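Local coordinates for TENA/THI-4 protein, Domain of Unknown Function with a Heme Oxygenase-like Fold (Shewanella denitrificans OS217, PDB 3DDE), which is of unknown function but has a heme oxygenase-like fold and may be an iron-containing oxidoreductase, at residues T37-E47 with I213-F224. Sequence-based numbering, arbitrary orientation.
Sequences TKALYAIYMTE and ILDDVWKEYQLF
Val217 is the knob of this contact, set in the hole formed by Leu40, Ile43, Tyr44 and Glu47 where segments 38-47 and 213-223 of two longer helices cross at 140°, their axes 9.6 Å apart at closest approach. Its CG1, anti to the backbone N (chi1 172°), is pressed against Ile43 CG2 at 3.3 Å, tighter than usual for two carbons. One turn further along, the Tyr221 ring lies across Leu40, whose CD1 sits over one face, 4.1 Å from the ring centroid; Ile43 CD1 and Ala39 CB meet the same ring at its edge. The end at Thr37 and Phe224 is more open to solvent. Tyr221 OH reaches Thr37 OG1 in a weak 3.3 Å hydrogen bond, while that OG1 also caps the helix by weakly accepting from Leu40 N. Cut back to an alanine, Tyr221 would probably leave Leu40 CD1 without its aromatic face and Thr37 OG1 without this hydroxyl partner. Beyond, partly exposed Phe224 packs against Ala39, CE2 to CB 3.8 Å. At the other, buried end Glu47 CB rests on Ile213 CG2, and Glu47 OE1 is hydrogen-bonded to Thr114 and Leu111. Within this all-helical fold, Ile213 packs on helix 112-126, whereas Leu40, Leu214 and Trp218 touch helix 26-32.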
ATOM      1  N   THR A  37     -35.283 -20.724   1.519  1.00 50.95           N
ATOM      2  CA  THR A  37     -36.200 -19.808   0.842  1.00 50.54           C
ATOM      3  C   THR A  37     -35.400 -18.893  -0.085  1.00 50.98           C
ATOM      4  O   THR A  37     -34.163 -18.876  -0.039  1.00 51.12           O
ATOM      5  CB  THR A  37     -37.057 -18.983   1.854  1.00 50.24           C
ATOM      6  OG1 THR A  37     -36.250 -18.029   2.541  1.00 50.34           O
ATOM      7  CG2 THR A  37     -37.710 -19.891   2.884  1.00 50.26           C
ATOM      8  N   LYS A  38     -36.099 -18.147  -0.937  1.00 50.90           N
ATOM      9  CA  LYS A  38     -35.445 -17.219  -1.860  1.00 51.13           C
ATOM     10  C   LYS A  38     -34.618 -16.194  -1.071  1.00 51.07           C
ATOM     11  O   LYS A  38     -33.450 -15.945  -1.388  1.00 51.43           O
ATOM     12  CB  LYS A  38     -36.491 -16.520  -2.741  1.00 51.09           C
ATOM     13  N   ALA A  39     -35.225 -15.637  -0.022  1.00 50.87           N
ATOM     14  CA  ALA A  39     -34.584 -14.644   0.840  1.00 50.51           C
ATOM     15  C   ALA A  39     -33.284 -15.161   1.455  1.00 50.84           C
ATOM     16  O   ALA A  39     -32.277 -14.448   1.493  1.00 50.22           O
ATOM     17  CB  ALA A  39     -35.539 -14.197   1.936  1.00 49.74           C
ATOM     18  N   LEU A  40     -33.309 -16.396   1.953  1.00 51.02           N
ATOM     19  CA  LEU A  40     -32.114 -17.002   2.544  1.00 50.51           C
ATOM     20  C   LEU A  40     -30.994 -17.129   1.506  1.00 50.76           C
ATOM     21  O   LEU A  40     -29.844 -16.792   1.779  1.00 50.22           O
ATOM     22  CB  LEU A  40     -32.425 -18.377   3.136  1.00 50.33           C
ATOM     23  CG  LEU A  40     -31.261 -19.122   3.798  1.00 50.33           C
ATOM     24  CD1 LEU A  40     -30.725 -18.307   4.964  1.00 50.38           C
ATOM     25  CD2 LEU A  40     -31.671 -20.517   4.257  1.00 49.96           C
ATOM     26  N   TYR A  41     -31.343 -17.606   0.313  1.00 50.82           N
ATOM     27  CA  TYR A  41     -30.370 -17.790  -0.753  1.00 50.72           C
ATOM     28  C   TYR A  41     -29.777 -16.438  -1.180  1.00 50.79           C
ATOM     29  O   TYR A  41     -28.572 -16.325  -1.380  1.00 50.51           O
ATOM     30  CB  TYR A  41     -31.019 -18.555  -1.906  1.00 50.42           C
ATOM     31  CG  TYR A  41     -30.104 -18.831  -3.072  1.00 50.57           C
ATOM     32  CD1 TYR A  41     -28.941 -19.587  -2.907  1.00 50.32           C
ATOM     33  CD2 TYR A  41     -30.414 -18.371  -4.349  1.00 50.20           C
ATOM     34  CE1 TYR A  41     -28.090 -19.844  -3.979  1.00 50.47           C
ATOM     35  CE2 TYR A  41     -29.577 -18.626  -5.424  1.00 50.42           C
ATOM     36  CZ  TYR A  41     -28.421 -19.368  -5.237  1.00 50.34           C
ATOM     37  OH  TYR A  41     -27.583 -19.623  -6.299  1.00 50.58           O
ATOM     38  N   ALA A  42     -30.623 -15.412  -1.268  1.00 50.83           N
ATOM     39  CA  ALA A  42     -30.181 -14.060  -1.627  1.00 50.56           C
ATOM     40  C   ALA A  42     -29.223 -13.469  -0.583  1.00 50.49           C
ATOM     41  O   ALA A  42     -28.166 -12.953  -0.938  1.00 50.42           O
ATOM     42  CB  ALA A  42     -31.379 -13.152  -1.795  1.00 50.61           C
ATOM     43  N   ILE A  43     -29.610 -13.526   0.689  1.00 50.37           N
ATOM     44  CA  ILE A  43     -28.778 -13.009   1.790  1.00 50.81           C
ATOM     45  C   ILE A  43     -27.375 -13.604   1.705  1.00 51.20           C
ATOM     46  O   ILE A  43     -26.377 -12.874   1.710  1.00 51.15           O
ATOM     47  CB  ILE A  43     -29.387 -13.339   3.168  1.00 50.83           C
ATOM     48  CG1 ILE A  43     -30.645 -12.487   3.407  1.00 50.85           C
ATOM     49  CG2 ILE A  43     -28.359 -13.107   4.286  1.00 50.79           C
ATOM     50  CD1 ILE A  43     -31.480 -12.910   4.613  1.00 50.63           C
ATOM     51  N   TYR A  44     -27.323 -14.924   1.580  1.00 51.24           N
ATOM     52  CA  TYR A  44     -26.076 -15.629   1.405  1.00 52.49           C
ATOM     53  C   TYR A  44     -25.304 -15.303   0.106  1.00 52.18           C
ATOM     54  O   TYR A  44     -24.083 -15.174   0.144  1.00 51.75           O
ATOM     55  CB  TYR A  44     -26.290 -17.133   1.505  1.00 54.90           C
ATOM     56  CG  TYR A  44     -25.085 -17.907   1.030  1.00 55.86           C
ATOM     57  CD1 TYR A  44     -23.989 -18.148   1.867  1.00 56.30           C
ATOM     58  CD2 TYR A  44     -25.033 -18.368  -0.280  1.00 56.50           C
ATOM     59  CE1 TYR A  44     -22.883 -18.844   1.395  1.00 56.41           C
ATOM     60  CE2 TYR A  44     -23.952 -19.050  -0.758  1.00 56.35           C
ATOM     61  CZ  TYR A  44     -22.895 -19.299   0.068  1.00 56.34           C
ATOM     62  OH  TYR A  44     -21.861 -19.999  -0.492  1.00 56.84           O
HETATM   63  N   MSE A  45     -25.988 -15.208  -1.037  1.00 51.79           N
HETATM   64  CA  MSE A  45     -25.316 -14.909  -2.319  1.00 51.58           C
HETATM   65  C   MSE A  45     -24.794 -13.469  -2.334  1.00 50.67           C
HETATM   66  O   MSE A  45     -23.788 -13.162  -2.998  1.00 50.27           O
HETATM   67  CB  MSE A  45     -26.240 -15.164  -3.526  1.00 52.25           C
HETATM   68  CG  MSE A  45     -26.584 -16.636  -3.836  1.00 52.32           C
HETATM   69 SE   MSE A  45     -24.962 -17.861  -4.138  0.75 54.94          SE
HETATM   70  CE  MSE A  45     -24.041 -16.777  -5.528  1.00 53.91           C
ATOM     71  N   THR A  46     -25.466 -12.591  -1.590  1.00 50.02           N
ATOM     72  CA  THR A  46     -25.028 -11.203  -1.460  1.00 49.27           C
ATOM     73  C   THR A  46     -23.675 -11.139  -0.770  1.00 49.71           C
ATOM     74  O   THR A  46     -22.801 -10.402  -1.216  1.00 49.97           O
ATOM     75  CB  THR A  46     -26.064 -10.359  -0.704  1.00 48.37           C
ATOM     76  OG1 THR A  46     -27.292 -10.380  -1.436  1.00 47.52           O
ATOM     77  CG2 THR A  46     -25.604  -8.927  -0.539  1.00 47.77           C
ATOM     78  N   GLU A  47     -23.478 -11.905   0.310  1.00 50.06           N
ATOM     79  CA  GLU A  47     -22.183 -11.897   1.001  1.00 50.00           C
ATOM     80  C   GLU A  47     -21.095 -12.555   0.163  1.00 50.17           C
ATOM     81  O   GLU A  47     -19.921 -12.164   0.227  1.00 49.84           O
ATOM     82  CB  GLU A  47     -22.243 -12.555   2.383  1.00 49.94           C
ATOM     83  CG  GLU A  47     -23.161 -11.838   3.346  1.00 50.12           C
ATOM     84  CD  GLU A  47     -22.929 -10.347   3.346  1.00 50.20           C
ATOM     85  OE1 GLU A  47     -21.824  -9.924   3.753  1.00 49.50           O
ATOM     86  OE2 GLU A  47     -23.854  -9.604   2.926  1.00 50.31           O
ATOM     87  N   ILE A 213     -19.327 -16.285   8.222  1.00 50.46           N
ATOM     88  CA  ILE A 213     -20.246 -15.604   7.314  1.00 50.72           C
ATOM     89  C   ILE A 213     -21.622 -16.285   7.366  1.00 50.69           C
ATOM     90  O   ILE A 213     -22.650 -15.616   7.406  1.00 50.55           O
ATOM     91  CB  ILE A 213     -19.687 -15.555   5.864  1.00 50.91           C
ATOM     92  CG1 ILE A 213     -18.404 -14.700   5.807  1.00 50.70           C
ATOM     93  CG2 ILE A 213     -20.718 -15.007   4.900  1.00 50.04           C
ATOM     94  CD1 ILE A 213     -17.784 -14.562   4.395  1.00 49.89           C
ATOM     95  N   LEU A 214     -21.630 -17.619   7.397  1.00 51.13           N
ATOM     96  CA  LEU A 214     -22.860 -18.411   7.535  1.00 51.06           C
ATOM     97  C   LEU A 214     -23.650 -18.041   8.811  1.00 50.90           C
ATOM     98  O   LEU A 214     -24.887 -18.004   8.804  1.00 50.49           O
ATOM     99  CB  LEU A 214     -22.514 -19.896   7.573  1.00 51.20           C
ATOM    100  CG  LEU A 214     -21.951 -20.546   6.310  1.00 51.51           C
ATOM    101  CD1 LEU A 214     -21.474 -21.986   6.584  1.00 51.18           C
ATOM    102  CD2 LEU A 214     -23.009 -20.525   5.233  1.00 51.41           C
ATOM    103  N   ASP A 215     -22.921 -17.769   9.895  1.00 50.97           N
ATOM    104  CA  ASP A 215     -23.498 -17.349  11.178  1.00 50.87           C
ATOM    105  C   ASP A 215     -24.126 -15.955  11.076  1.00 50.16           C
ATOM    106  O   ASP A 215     -25.206 -15.715  11.603  1.00 49.95           O
ATOM    107  CB  ASP A 215     -22.428 -17.341  12.280  1.00 52.11           C
ATOM    108  CG  ASP A 215     -21.763 -18.694  12.475  1.00 53.09           C
ATOM    109  OD1 ASP A 215     -22.407 -19.733  12.178  1.00 54.22           O
ATOM    110  OD2 ASP A 215     -20.594 -18.710  12.941  1.00 54.36           O
ATOM    111  N   ASP A 216     -23.440 -15.024  10.427  1.00 50.17           N
ATOM    112  CA  ASP A 216     -24.017 -13.687  10.201  1.00 50.92           C
ATOM    113  C   ASP A 216     -25.222 -13.759   9.283  1.00 50.41           C
ATOM    114  O   ASP A 216     -26.236 -13.096   9.524  1.00 50.69           O
ATOM    115  CB  ASP A 216     -22.998 -12.705   9.600  1.00 51.17           C
ATOM    116  CG  ASP A 216     -22.146 -12.045  10.640  1.00 50.94           C
ATOM    117  OD1 ASP A 216     -22.212 -12.461  11.805  1.00 51.29           O
ATOM    118  OD2 ASP A 216     -21.412 -11.108  10.288  1.00 50.75           O
ATOM    119  N   VAL A 217     -25.110 -14.561   8.232  1.00 50.27           N
ATOM    120  CA  VAL A 217     -26.238 -14.742   7.294  1.00 50.60           C
ATOM    121  C   VAL A 217     -27.472 -15.273   8.031  1.00 51.06           C
ATOM    122  O   VAL A 217     -28.586 -14.774   7.828  1.00 51.45           O
ATOM    123  CB  VAL A 217     -25.876 -15.683   6.105  1.00 49.85           C
ATOM    124  CG1 VAL A 217     -27.115 -16.009   5.249  1.00 50.10           C
ATOM    125  CG2 VAL A 217     -24.796 -15.065   5.263  1.00 49.02           C
ATOM    126  N   TRP A 218     -27.271 -16.268   8.897  1.00 51.76           N
ATOM    127  CA  TRP A 218     -28.379 -16.870   9.656  1.00 51.68           C
ATOM    128  C   TRP A 218     -29.016 -15.867  10.636  1.00 51.85           C
ATOM    129  O   TRP A 218     -30.242 -15.708  10.652  1.00 52.18           O
ATOM    130  CB  TRP A 218     -27.898 -18.141  10.377  1.00 52.36           C
ATOM    131  CG  TRP A 218     -28.978 -18.930  11.061  1.00 52.28           C
ATOM    132  CD1 TRP A 218     -29.074 -19.203  12.393  1.00 52.55           C
ATOM    133  CD2 TRP A 218     -30.124 -19.527  10.444  1.00 52.46           C
ATOM    134  NE1 TRP A 218     -30.207 -19.953  12.642  1.00 52.97           N
ATOM    135  CE2 TRP A 218     -30.869 -20.159  11.461  1.00 52.62           C
ATOM    136  CE3 TRP A 218     -30.590 -19.597   9.129  1.00 52.51           C
ATOM    137  CZ2 TRP A 218     -32.049 -20.846  11.205  1.00 52.57           C
ATOM    138  CZ3 TRP A 218     -31.770 -20.281   8.876  1.00 52.73           C
ATOM    139  CH2 TRP A 218     -32.485 -20.895   9.910  1.00 52.51           C
ATOM    140  N   LYS A 219     -28.194 -15.180  11.429  1.00 51.30           N
ATOM    141  CA  LYS A 219     -28.685 -14.171  12.380  1.00 51.53           C
ATOM    142  C   LYS A 219     -29.557 -13.103  11.675  1.00 52.01           C
ATOM    143  O   LYS A 219     -30.662 -12.809  12.124  1.00 51.49           O
ATOM    144  CB  LYS A 219     -27.489 -13.542  13.124  1.00 52.37           C
ATOM    145  CG  LYS A 219     -27.808 -12.377  14.054  1.00 52.26           C
ATOM    146  N   GLU A 220     -29.069 -12.552  10.561  1.00 52.63           N
ATOM    147  CA  GLU A 220     -29.816 -11.533   9.812  1.00 52.38           C
ATOM    148  C   GLU A 220     -31.082 -12.101   9.177  1.00 52.50           C
ATOM    149  O   GLU A 220     -32.062 -11.368   8.991  1.00 52.70           O
ATOM    150  CB  GLU A 220     -28.937 -10.880   8.726  1.00 52.80           C
ATOM    151  CG  GLU A 220     -27.765 -10.054   9.252  1.00 53.32           C
ATOM    152  CD  GLU A 220     -28.190  -8.838  10.061  1.00 53.28           C
ATOM    153  OE1 GLU A 220     -29.294  -8.318   9.845  1.00 53.35           O
ATOM    154  OE2 GLU A 220     -27.402  -8.385  10.915  1.00 53.84           O
ATOM    155  N   TYR A 221     -31.050 -13.388   8.826  1.00 52.50           N
ATOM    156  CA  TYR A 221     -32.219 -14.075   8.264  1.00 52.51           C
ATOM    157  C   TYR A 221     -33.335 -14.229   9.297  1.00 52.70           C
ATOM    158  O   TYR A 221     -34.506 -14.119   8.946  1.00 53.09           O
ATOM    159  CB  TYR A 221     -31.850 -15.451   7.677  1.00 52.43           C
ATOM    160  CG  TYR A 221     -33.056 -16.246   7.168  1.00 52.68           C
ATOM    161  CD1 TYR A 221     -33.799 -15.811   6.062  1.00 52.48           C
ATOM    162  CD2 TYR A 221     -33.435 -17.439   7.781  1.00 52.81           C
ATOM    163  CE1 TYR A 221     -34.917 -16.545   5.594  1.00 52.66           C
ATOM    164  CE2 TYR A 221     -34.534 -18.174   7.329  1.00 52.77           C
ATOM    165  CZ  TYR A 221     -35.266 -17.723   6.235  1.00 52.68           C
ATOM    166  OH  TYR A 221     -36.337 -18.466   5.817  1.00 52.56           O
ATOM    167  N   GLN A 222     -32.979 -14.497  10.557  1.00 52.99           N
ATOM    168  CA  GLN A 222     -33.960 -14.637  11.646  1.00 53.31           C
ATOM    169  C   GLN A 222     -34.547 -13.282  12.002  1.00 54.03           C
ATOM    170  O   GLN A 222     -35.771 -13.151  12.136  1.00 55.68           O
ATOM    171  CB  GLN A 222     -33.352 -15.223  12.913  1.00 53.31           C
ATOM    172  CG  GLN A 222     -32.743 -16.585  12.785  1.00 53.58           C
ATOM    173  CD  GLN A 222     -32.117 -16.994  14.090  1.00 54.13           C
ATOM    174  OE1 GLN A 222     -32.825 -17.333  15.031  1.00 54.38           O
ATOM    175  NE2 GLN A 222     -30.774 -16.929  14.172  1.00 55.23           N
ATOM    176  N   LEU A 223     -33.675 -12.294  12.190  1.00 53.81           N
ATOM    177  CA  LEU A 223     -34.094 -10.907  12.437  1.00 54.43           C
ATOM    178  C   LEU A 223     -34.953 -10.363  11.277  1.00 54.46           C
ATOM    179  O   LEU A 223     -35.772  -9.461  11.475  1.00 54.55           O
ATOM    180  CB  LEU A 223     -32.870  -9.997  12.638  1.00 54.17           C
ATOM    181  CG  LEU A 223     -32.233  -9.890  14.024  1.00 54.14           C
ATOM    182  CD1 LEU A 223     -32.148 -11.231  14.741  1.00 54.61           C
ATOM    183  CD2 LEU A 223     -30.846  -9.226  13.911  1.00 54.22           C
ATOM    184  N   PHE A 224     -34.733 -10.905  10.077  1.00 54.84           N
ATOM    185  CA  PHE A 224     -35.475 -10.539   8.858  1.00 55.47           C
ATOM    186  C   PHE A 224     -37.011 -10.583   9.058  1.00 55.80           C
ATOM    187  O   PHE A 224     -37.736  -9.776   8.482  1.00 56.41           O
ATOM    188  CB  PHE A 224     -34.970 -11.414   7.685  1.00 54.99           C
ATOM    189  CG  PHE A 224     -35.790 -11.336   6.431  1.00 54.63           C
ATOM    190  CD1 PHE A 224     -35.834 -10.176   5.679  1.00 54.74           C
ATOM    191  CD2 PHE A 224     -36.461 -12.460   5.960  1.00 54.79           C
ATOM    192  CE1 PHE A 224     -36.583 -10.115   4.498  1.00 54.82           C
ATOM    193  CE2 PHE A 224     -37.217 -12.406   4.782  1.00 54.67           C
ATOM    194  CZ  PHE A 224     -37.271 -11.235   4.054  1.00 54.62           C
TER